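IRMA (Escherichia coli CFT073, PDB 5EK5) is a secreted protein of uncertain function with a fibronectin-type fold, linked to virulence and thought to mimic an interleukin receptor. Local coordinates at residues A25-D31 and R73-L79; G40-L46 and R59-A65; E91-A95 and L108-D112. One frame throughout, in Å; residues are numbered along the deposited sequence.

Contact 1 (A25-D31 and R73-L79)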
loop_
_atom_site.group_PDB
_atom_site.type_symbol
_atom_site.label_atom_id
_atom_site.label_comp_id
_atom_site.label_asym_id
_atom_site.label_seq_id
_atom_site.Cartn_x
_atom_site.Cartn_y
_atom_site.Cartn_z
ATOM N N ALA B 25 10.097 -14.947 0.280
ATOM C CA ALA B 25 8.840 -14.924 -0.446
ATOM C C ALA B 25 8.271 -13.517 -0.404
ATOM O O ALA B 25 7.843 -13.043 0.649
ATOM C CB ALA B 25 7.857 -15.924 0.144
ATOM N N TYR B 26 8.285 -12.841 -1.544
ATOM C CA TYR B 26 7.712 -11.508 -1.622
ATOM C C TYR B 26 6.237 -11.594 -1.979
ATOM O O TYR B 26 5.867 -12.118 -3.030
ATOM C CB TYR B 26 8.474 -10.649 -2.632
ATOM C CG TYR B 26 9.964 -10.609 -2.361
ATOM C CD1 TYR B 26 10.497 -9.731 -1.427
ATOM C CD2 TYR B 26 10.834 -11.454 -3.038
ATOM C CE1 TYR B 26 11.853 -9.692 -1.172
ATOM C CE2 TYR B 26 12.195 -11.424 -2.789
ATOM C CZ TYR B 26 12.698 -10.540 -1.855
ATOM O OH TYR B 26 14.048 -10.505 -1.603
ATOM N N GLN B 27 5.400 -11.075 -1.089
ATOM C CA GLN B 27 3.958 -11.155 -1.254
ATOM C C GLN B 27 3.429 -9.926 -1.976
ATOM O O GLN B 27 3.713 -8.790 -1.583
ATOM C CB GLN B 27 3.281 -11.297 0.109
ATOM C CG GLN B 27 1.764 -11.406 0.062
ATOM C CD GLN B 27 1.166 -11.604 1.440
ATOM O OE1 GLN B 27 1.888 -11.805 2.416
ATOM N NE2 GLN B 27 -0.157 -11.546 1.529
ATOM N N PHE B 28 2.655 -10.156 -3.031
ATOM C CA PHE B 28 2.058 -9.052 -3.758
ATOM C C PHE B 28 0.542 -9.155 -3.672
ATOM O O PHE B 28 -0.043 -10.227 -3.865
ATOM C CB PHE B 28 2.519 -9.047 -5.217
ATOM C CG PHE B 28 3.990 -8.783 -5.388
ATOM C CD1 PHE B 28 4.914 -9.805 -5.259
ATOM C CD2 PHE B 28 4.448 -7.503 -5.666
ATOM C CE1 PHE B 28 6.266 -9.560 -5.410
ATOM C CE2 PHE B 28 5.800 -7.253 -5.819
ATOM C CZ PHE B 28 6.708 -8.283 -5.690
ATOM N N ARG B 29 -0.095 -8.032 -3.370
ATOM C CA ARG B 29 -1.545 -7.951 -3.425
ATOM C C ARG B 29 -1.985 -7.332 -4.743
ATOM O O ARG B 29 -1.503 -6.261 -5.130
ATOM C CB ARG B 29 -2.106 -7.158 -2.253
ATOM C CG ARG B 29 -3.628 -7.098 -2.252
ATOM C CD ARG B 29 -4.124 -6.321 -1.063
ATOM N NE ARG B 29 -3.787 -6.998 0.186
ATOM C CZ ARG B 29 -4.019 -6.497 1.398
ATOM N NH1 ARG B 29 -4.591 -5.311 1.534
ATOM N NH2 ARG B 29 -3.681 -7.187 2.478
ATOM N N LEU B 30 -2.893 -8.012 -5.432
ATOM C CA LEU B 30 -3.445 -7.482 -6.670
ATOM C C LEU B 30 -4.891 -7.096 -6.410
ATOM O O LEU B 30 -5.624 -7.826 -5.755
ATOM C CB LEU B 30 -3.346 -8.507 -7.805
ATOM C CG LEU B 30 -1.998 -8.699 -8.516
ATOM C CD1 LEU B 30 -0.964 -9.298 -7.572
ATOM C CD2 LEU B 30 -2.141 -9.563 -9.760
ATOM N N ASP B 31 -5.292 -5.941 -6.926
ATOM C CA ASP B 31 -6.601 -5.381 -6.618
ATOM C C ASP B 31 -7.228 -4.745 -7.853
ATOM O O ASP B 31 -6.606 -3.920 -8.519
ATOM C CB ASP B 31 -6.467 -4.351 -5.493
ATOM C CG ASP B 31 -7.809 -3.879 -4.949
ATOM O OD1 ASP B 31 -8.858 -4.134 -5.577
ATOM O OD2 ASP B 31 -7.808 -3.237 -3.876
ATOM N N ARG B 73 -12.251 -8.991 -4.896
ATOM C CA ARG B 73 -11.617 -7.876 -5.577
ATOM C C ARG B 73 -10.100 -7.941 -5.488
ATOM O O ARG B 73 -9.421 -7.522 -6.414
ATOM C CB ARG B 73 -12.171 -6.546 -5.037
ATOM C CG ARG B 73 -11.998 -6.315 -3.529
ATOM C CD ARG B 73 -12.637 -4.984 -3.111
ATOM N NE ARG B 73 -12.058 -3.858 -3.846
ATOM C CZ ARG B 73 -11.096 -3.066 -3.381
ATOM N NH1 ARG B 73 -10.590 -3.266 -2.173
ATOM N NH2 ARG B 73 -10.641 -2.068 -4.125
ATOM N N THR B 74 -9.579 -8.481 -4.391
ATOM C CA THR B 74 -8.148 -8.673 -4.261
ATOM C C THR B 74 -7.759 -10.148 -4.229
ATOM O O THR B 74 -8.568 -11.015 -3.889
ATOM C CB THR B 74 -7.601 -7.992 -2.975
ATOM O OG1 THR B 74 -7.972 -8.772 -1.832
ATOM C CG2 THR B 74 -8.152 -6.571 -2.819
ATOM N N THR B 75 -6.502 -10.408 -4.583
ATOM C CA THR B 75 -5.893 -11.717 -4.433
ATOM C C THR B 75 -4.403 -11.530 -4.149
ATOM O O THR B 75 -3.813 -10.505 -4.504
ATOM C CB THR B 75 -6.094 -12.597 -5.680
ATOM O OG1 THR B 75 -5.695 -13.938 -5.382
ATOM C CG2 THR B 75 -5.282 -12.078 -6.855
ATOM N N ASP B 76 -3.800 -12.515 -3.497
ATOM C CA ASP B 76 -2.397 -12.422 -3.113
ATOM C C ASP B 76 -1.526 -13.428 -3.861
ATOM O O ASP B 76 -1.880 -14.600 -3.983
ATOM C CB ASP B 76 -2.255 -12.618 -1.606
ATOM C CG ASP B 76 -2.872 -11.481 -0.815
ATOM O OD1 ASP B 76 -2.806 -10.323 -1.282
ATOM O OD2 ASP B 76 -3.441 -11.749 0.263
ATOM N N ALA B 77 -0.394 -12.954 -4.372
ATOM C CA ALA B 77 0.553 -13.802 -5.088
ATOM C C ALA B 77 1.929 -13.732 -4.436
ATOM O O ALA B 77 2.262 -12.747 -3.776
ATOM C CB ALA B 77 0.638 -13.393 -6.541
ATOM N N PHE B 78 2.734 -14.771 -4.633
ATOM C CA PHE B 78 4.043 -14.826 -3.997
ATOM C C PHE B 78 5.169 -15.043 -4.998
ATOM O O PHE B 78 5.068 -15.869 -5.905
ATOM C CB PHE B 78 4.053 -15.924 -2.934
ATOM C CG PHE B 78 3.133 -15.641 -1.786
ATOM C CD1 PHE B 78 1.797 -16.003 -1.848
ATOM C CD2 PHE B 78 3.594 -14.986 -0.658
ATOM C CE1 PHE B 78 0.942 -15.731 -0.799
ATOM C CE2 PHE B 78 2.745 -14.719 0.397
ATOM C CZ PHE B 78 1.415 -15.086 0.324
ATOM N N LEU B 79 6.243 -14.284 -4.817
ATOM C CA LEU B 79 7.431 -14.401 -5.647
ATOM C C LEU B 79 8.591 -14.968 -4.835
ATOM O O LEU B 79 9.054 -14.341 -3.880
ATOM C CB LEU B 79 7.800 -13.040 -6.237
ATOM C CG LEU B 79 9.023 -12.998 -7.145
ATOM C CD1 LEU B 79 8.869 -14.049 -8.217
ATOM C CD2 LEU B 79 9.157 -11.627 -7.768
#
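Gln27 lies alongside Phe78 with both side chains pointing the same way, and its CG rests 3.5 Å from CE2 of the Phe78 ring. The amide plane is turned 38° from the ring. With CG anti to the backbone N (chi1 -179°) and the rest of the chain extended, Gln27 runs its methylenes along the ring, while NE2 reaches the neighbourhood of the Asp76 carboxylate. Arg29 and Asp76 are likewise side by side. OD1 of Asp76 lies at the edge of the guanidinium, but its 3.8 Å to Arg29 NE makes this a long salt bridge; both atoms are buried here, and neither has a hydrogen-bonding partner in the model. At the end of the row Arg73, poorly ordered, swings back so that the Asp31 carboxylate stands over one guanidinium face, the planes 75° apart. Asp31 OD2 makes a salt bridge with Arg73 NH2 (3.1 Å), while Asp31 OD1 accepts a hydrogen bond from the backbone N of Gly33.

The face of Tyr26, Phe28, Leu30, Ala77 and Leu79 is largely apolar, with Thr75 among them. Leu79 CB meets the edge of the Phe28 ring at CE1, 3.9 Å away, and Phe28 and small Ala77 both pack on Met61 of the opposing sheet. Six backbone hydrogen bonds join the antiparallel strands; a mainly apolar face turned to the other sheet and a mainly polar one turned outward fit one sheet of a fibronectin-like beta sandwich.

Contact 2 (G40-L46 and R59-A65); sequences GPLTITL and RKMETEA
Ile44 and Met61 lie side by side, pointing the same way, and bring their ends together with Ile44 CD1 4.0 Å from Met61 CE. CG of Met61 is anti to its backbone N (chi1 -178°), and the chain bends at its last torsion, which carries the methyl in between Ile44 and Leu46. Leu46 crosses the same methionine obliquely, its CD1 3.9 Å from Met61 CB. A flexible thioether suits this spot, since it can fit between Ile44 and Leu46 of its own sheet and Phe28 and Ala77 of the facing one. Beyond the strand, Pro41 CD touches Ala65 CB at 3.7 Å, a small apolar contact near the surface.

The backbone bonds are those of an antiparallel beta hairpin, formed by strands 42-49 and 55-63, in which the latter is an edge of its four-stranded sheet. Ile44 N gives a nearly straight bond to Met61 O, 2.7 Å, and Leu46 exchanges two bonds with Arg59. Toward Pro41, Thr63 N bonds Leu42 O at 3.0 Å. Leu42 N is bonded to Thr63 OG1 at 3.2 Å and weakly to Thr63 O; chi1 of 77° places that hydroxyl between the threonine's N and carbonyl carbon.

Among the polar side chains of the outer face, Thr45 OG1 lies against the aliphatic part of Lys60, 3.3 Å from CG, and the lysine runs on extended, as befits a long charged chain over a sheet surface. Glu62 bends at chi2 and folds its carboxylate back to the Thr43 hydroxyl. The modelled separation is implausibly short and the same oxygen crowds Leu42 O, so the details of this bond are doubtful.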
loop_
_atom_site.group_PDB
_atom_site.type_symbol
_atom_site.label_atom_id
_atom_site.label_comp_id
_atom_site.label_asym_id
_atom_site.label_seq_id
_atom_site.Cartn_x
_atom_site.Cartn_y
_atom_site.Cartn_z
ATOM N N GLY B 40 -8.801 -14.212 -15.133
ATOM C CA GLY B 40 -8.413 -15.598 -14.976
ATOM C C GLY B 40 -7.037 -15.656 -14.340
ATOM O O GLY B 40 -6.421 -14.613 -14.114
ATOM N N PRO B 41 -6.551 -16.871 -14.046
ATOM C CA PRO B 41 -5.192 -17.099 -13.537
ATOM C C PRO B 41 -4.129 -16.326 -14.319
ATOM O O PRO B 41 -4.092 -16.408 -15.546
ATOM C CB PRO B 41 -5.007 -18.608 -13.707
ATOM C CG PRO B 41 -6.386 -19.164 -13.606
ATOM C CD PRO B 41 -7.319 -18.125 -14.164
ATOM N N LEU B 42 -3.282 -15.580 -13.614
ATOM C CA LEU B 42 -2.233 -14.794 -14.259
ATOM C C LEU B 42 -0.833 -15.366 -14.072
ATOM O O LEU B 42 -0.513 -15.930 -13.026
ATOM C CB LEU B 42 -2.257 -13.350 -13.751
ATOM C CG LEU B 42 -3.549 -12.566 -13.981
ATOM C CD1 LEU B 42 -3.441 -11.174 -13.384
ATOM C CD2 LEU B 42 -3.849 -12.485 -15.466
ATOM N N THR B 43 0.001 -15.206 -15.094
ATOM C CA THR B 43 1.420 -15.522 -14.979
ATOM C C THR B 43 2.255 -14.269 -15.200
ATOM O O THR B 43 2.288 -13.724 -16.304
ATOM C CB THR B 43 1.853 -16.595 -15.989
ATOM O OG1 THR B 43 1.153 -17.815 -15.720
ATOM C CG2 THR B 43 3.348 -16.845 -15.890
ATOM N N ILE B 44 2.938 -13.817 -14.154
ATOM C CA ILE B 44 3.664 -12.558 -14.228
ATOM C C ILE B 44 5.167 -12.761 -14.072
ATOM O O ILE B 44 5.622 -13.376 -13.110
ATOM C CB ILE B 44 3.164 -11.573 -13.157
ATOM C CG1 ILE B 44 1.641 -11.421 -13.254
ATOM C CG2 ILE B 44 3.858 -10.230 -13.301
ATOM C CD1 ILE B 44 1.036 -10.546 -12.182
ATOM N N THR B 45 5.930 -12.246 -15.033
ATOM C CA THR B 45 7.385 -12.346 -15.004
ATOM C C THR B 45 8.032 -11.045 -14.533
ATOM O O THR B 45 7.839 -9.992 -15.143
ATOM C CB THR B 45 7.944 -12.717 -16.387
ATOM O OG1 THR B 45 7.347 -13.943 -16.829
ATOM C CG2 THR B 45 9.446 -12.891 -16.316
ATOM N N LEU B 46 8.807 -11.127 -13.457
ATOM C CA LEU B 46 9.413 -9.943 -12.851
ATOM C C LEU B 46 10.941 -9.994 -12.838
ATOM O O LEU B 46 11.531 -11.026 -12.516
ATOM C CB LEU B 46 8.902 -9.757 -11.421
ATOM C CG LEU B 46 7.404 -9.503 -11.238
ATOM C CD1 LEU B 46 6.650 -10.820 -11.091
ATOM C CD2 LEU B 46 7.155 -8.601 -10.044
ATOM N N ARG B 59 12.193 -13.908 -12.351
ATOM C CA ARG B 59 11.343 -14.970 -11.832
ATOM C C ARG B 59 9.891 -14.762 -12.245
ATOM O O ARG B 59 9.486 -13.656 -12.607
ATOM C CB ARG B 59 11.460 -15.050 -10.309
ATOM C CG ARG B 59 12.849 -15.407 -9.803
ATOM C CD ARG B 59 13.118 -16.893 -9.954
ATOM N NE ARG B 59 14.455 -17.266 -9.503
ATOM C CZ ARG B 59 15.520 -17.347 -10.296
ATOM N NH1 ARG B 59 15.410 -17.076 -11.591
ATOM N NH2 ARG B 59 16.697 -17.700 -9.795
ATOM N N LYS B 60 9.115 -15.836 -12.200
ATOM C CA LYS B 60 7.706 -15.771 -12.557
ATOM C C LYS B 60 6.808 -15.905 -11.334
ATOM O O LYS B 60 7.145 -16.590 -10.371
ATOM C CB LYS B 60 7.365 -16.851 -13.584
ATOM C CG LYS B 60 7.927 -16.565 -14.967
ATOM C CD LYS B 60 7.503 -17.615 -15.979
ATOM C CE LYS B 60 8.201 -17.399 -17.313
ATOM N NZ LYS B 60 7.749 -18.369 -18.348
ATOM N N MET B 61 5.661 -15.238 -11.388
ATOM C CA MET B 61 4.699 -15.252 -10.296
ATOM C C MET B 61 3.312 -15.647 -10.806
ATOM O O MET B 61 2.859 -15.144 -11.832
ATOM C CB MET B 61 4.666 -13.880 -9.620
ATOM C CG MET B 61 3.739 -13.768 -8.431
ATOM S SD MET B 61 3.915 -12.170 -7.608
ATOM C CE MET B 61 3.205 -11.063 -8.825
ATOM N N GLU B 62 2.649 -16.554 -10.089
ATOM C CA GLU B 62 1.323 -17.029 -10.482
ATOM C C GLU B 62 0.230 -16.563 -9.529
ATOM O O GLU B 62 0.408 -16.560 -8.309
ATOM C CB GLU B 62 1.312 -18.560 -10.559
ATOM C CG GLU B 62 2.321 -19.138 -11.540
ATOM C CD GLU B 62 1.797 -19.170 -12.964
ATOM O OE1 GLU B 62 1.157 -18.186 -13.386
ATOM O OE2 GLU B 62 2.037 -20.174 -13.668
ATOM N N THR B 63 -0.910 -16.176 -10.095
ATOM C CA THR B 63 -2.040 -15.735 -9.287
ATOM C C THR B 63 -3.277 -16.574 -9.584
ATOM O O THR B 63 -3.409 -17.123 -10.673
ATOM C CB THR B 63 -2.396 -14.254 -9.543
ATOM O OG1 THR B 63 -3.101 -14.128 -10.784
ATOM C CG2 THR B 63 -1.149 -13.381 -9.575
ATOM N N GLU B 64 -4.194 -16.649 -8.625
ATOM C CA GLU B 64 -5.499 -17.248 -8.871
ATOM C C GLU B 64 -6.402 -16.282 -9.620
ATOM O O GLU B 64 -6.108 -15.092 -9.733
ATOM C CB GLU B 64 -6.188 -17.672 -7.574
ATOM C CG GLU B 64 -5.606 -18.891 -6.889
ATOM C CD GLU B 64 -6.352 -19.230 -5.613
ATOM O OE1 GLU B 64 -6.176 -18.502 -4.614
ATOM O OE2 GLU B 64 -7.127 -20.210 -5.621
ATOM N N ALA B 65 -7.505 -16.807 -10.135
ATOM C CA ALA B 65 -8.520 -15.978 -10.756
ATOM C C ALA B 65 -9.202 -15.170 -9.653
ATOM O O ALA B 65 -9.393 -15.664 -8.543
ATOM C CB ALA B 65 -9.534 -16.847 -11.529
#

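Contact 3 (E91-A95 and L108-D112); sequences EIIKA and LSVFD. With EDO (1,2-ethanediol), chain F.
Ile92 sets its CD1 methyl squarely over the ring of Phe111, 4.1 Å from the centroid and 10° off the ring normal, a CH-pi contact with the two side chains crossing at about a right angle. The isoleucine owes this to its first torsion (chi1 -55°), which puts CG1 anti to the carbonyl carbon and sends the longer branch to the ring. Ala95 CB sits at the edge of the same ring, near its plane, 3.9 Å from Phe111 CE2. This small methyl touches both that edge and Leu108, whose CD2 is 4.0 Å from Ala95 CB. The other leucine branch, CD1, turns to the backbone and lies 3.8 Å from Ile93 O. Ile44 of the neighbouring strand adds to this cluster, and Ile121 and Val123 of the second subunit pack on Ile92 and Phe111; Glu91 pairs in parallel with a strand of that subunit, so the sheet continues across the interface.

Outside this cluster the contact thins. Ile93 and Lys94 have their CB atoms directed away from 108-112, and Lys94 is exposed, as suits an amine. Beyond the ring, Asp112 OD2 bonds the Tyr8 hydroxyl, while OD1 lies 3.0 Å from O2 of a 1,2-ethanediol, probably from the crystallisation liquor, which is also hydrogen-bonded to Pro113 O and Asp115 OD1. No hydrogen bond crosses between the segments. Strand 89-99 is held against the start of strand 111-113 in the facing sheet by dispersion and shape: one isoleucine methyl over the aromatic face, an alanine methyl at its edge and a leucine against the alanine, with charged groups kept to the periphery.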
loop_
_atom_site.group_PDB
_atom_site.type_symbol
_atom_site.label_atom_id
_atom_site.label_comp_id
_atom_site.label_asym_id
_atom_site.label_seq_id
_atom_site.Cartn_x
_atom_site.Cartn_y
_atom_site.Cartn_z
ATOM N N GLU B 91 10.554 -5.194 -11.670
ATOM C CA GLU B 91 9.923 -4.658 -12.868
ATOM C C GLU B 91 9.146 -5.742 -13.601
ATOM O O GLU B 91 9.693 -6.790 -13.946
ATOM C CB GLU B 91 10.964 -4.031 -13.797
ATOM C CG GLU B 91 10.401 -3.580 -15.133
ATOM C CD GLU B 91 11.318 -2.617 -15.861
ATOM O OE1 GLU B 91 11.625 -1.546 -15.297
ATOM O OE2 GLU B 91 11.731 -2.930 -16.997
ATOM N N ILE B 92 7.865 -5.480 -13.829
ATOM C CA ILE B 92 7.018 -6.397 -14.572
ATOM C C ILE B 92 7.342 -6.266 -16.049
ATOM O O ILE B 92 7.195 -5.190 -16.626
ATOM C CB ILE B 92 5.523 -6.119 -14.336
ATOM C CG1 ILE B 92 5.204 -6.151 -12.841
ATOM C CG2 ILE B 92 4.668 -7.121 -15.101
ATOM C CD1 ILE B 92 3.789 -5.730 -12.506
ATOM N N ILE B 93 7.795 -7.358 -16.656
ATOM C CA ILE B 93 8.202 -7.320 -18.055
ATOM C C ILE B 93 7.300 -8.151 -18.960
ATOM O O ILE B 93 7.331 -7.995 -20.181
ATOM C CB ILE B 93 9.649 -7.817 -18.226
ATOM C CG1 ILE B 93 9.762 -9.279 -17.794
ATOM C CG2 ILE B 93 10.612 -6.949 -17.430
ATOM C CD1 ILE B 93 11.105 -9.908 -18.105
ATOM N N LYS B 94 6.498 -9.030 -18.366
ATOM C CA LYS B 94 5.565 -9.840 -19.144
ATOM C C LYS B 94 4.425 -10.361 -18.274
ATOM O O LYS B 94 4.600 -10.575 -17.074
ATOM C CB LYS B 94 6.311 -10.994 -19.817
ATOM C CG LYS B 94 6.160 -11.000 -21.328
ATOM C CD LYS B 94 7.309 -11.738 -22.001
ATOM C CE LYS B 94 8.522 -10.822 -22.141
ATOM N NZ LYS B 94 9.271 -11.009 -23.417
ATOM N N ALA B 95 3.257 -10.557 -18.880
ATOM C CA ALA B 95 2.106 -11.096 -18.157
ATOM C C ALA B 95 1.196 -11.952 -19.039
ATOM O O ALA B 95 0.894 -11.594 -20.178
ATOM C CB ALA B 95 1.311 -9.961 -17.530
ATOM N N LEU B 108 0.431 -4.778 -20.408
ATOM C CA LEU B 108 1.064 -4.310 -19.181
ATOM C C LEU B 108 0.458 -2.993 -18.697
ATOM O O LEU B 108 0.658 -2.595 -17.549
ATOM C CB LEU B 108 2.572 -4.153 -19.387
ATOM C CG LEU B 108 3.341 -5.419 -19.777
ATOM C CD1 LEU B 108 4.837 -5.222 -19.593
ATOM C CD2 LEU B 108 2.855 -6.625 -18.983
ATOM N N SER B 109 -0.283 -2.321 -19.574
ATOM C CA SER B 109 -0.927 -1.054 -19.231
ATOM C C SER B 109 -2.025 -1.236 -18.187
ATOM O O SER B 109 -2.414 -0.284 -17.508
ATOM C CB SER B 109 -1.502 -0.394 -20.486
ATOM O OG SER B 109 -2.376 -1.274 -21.173
ATOM N N VAL B 110 -2.518 -2.464 -18.065
ATOM C CA VAL B 110 -3.546 -2.803 -17.088
ATOM C C VAL B 110 -3.060 -2.548 -15.660
ATOM O O VAL B 110 -3.829 -2.126 -14.791
ATOM C CB VAL B 110 -3.973 -4.285 -17.234
ATOM C CG1 VAL B 110 -4.767 -4.754 -16.022
ATOM C CG2 VAL B 110 -4.778 -4.479 -18.503
ATOM N N PHE B 111 -1.769 -2.769 -15.434
ATOM C CA PHE B 111 -1.197 -2.661 -14.095
ATOM C C PHE B 111 -1.076 -1.230 -13.586
ATOM O O PHE B 111 -0.728 -0.312 -14.328
ATOM C CB PHE B 111 0.178 -3.330 -14.051
ATOM C CG PHE B 111 0.122 -4.828 -14.098
ATOM C CD1 PHE B 111 -0.327 -5.549 -13.002
ATOM C CD2 PHE B 111 0.524 -5.518 -15.230
ATOM C CE1 PHE B 111 -0.382 -6.930 -13.039
ATOM C CE2 PHE B 111 0.474 -6.900 -15.272
ATOM C CZ PHE B 111 0.021 -7.606 -14.177
ATOM N N ASP B 112 -1.371 -1.060 -12.302
ATOM C CA ASP B 112 -1.161 0.204 -11.612
ATOM C C ASP B 112 -0.189 -0.044 -10.460
ATOM O O ASP B 112 -0.605 -0.196 -9.314
ATOM C CB ASP B 112 -2.490 0.754 -11.097
ATOM C CG ASP B 112 -2.372 2.153 -10.537
ATOM O OD1 ASP B 112 -1.370 2.826 -10.837
ATOM O OD2 ASP B 112 -3.280 2.579 -9.792
HETATM C C1 EDO F . 1.348 4.122 -10.728
HETATM O O1 EDO F . 2.697 3.997 -11.087
HETATM C C2 EDO F . 1.255 4.659 -9.303
HETATM O O2 EDO F . 0.382 3.836 -8.581
#

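How the contacts relate
All three contacts belong to one two-sheet sandwich. Contact 1 lies in the sheet ordered 74-82, 23-31, 9-19, 111-113; contact 2 lies in the facing sheet, and contact 3 spans the two. Along the chain, contact 2 is nested inside the loop closed by contact 1, and contact 3 follows both. Centres of contacts 1 and 2 are about 10 Å apart, and their side chains touch across the core. Contacts 2 and 3, with centres about 11 Å apart, are joined because strands 42-49 and 89-99 are neighbours in one sheet. Contacts 1 and 3, whose centres are about 14 Å apart, do not touch, yet both meet the second subunit.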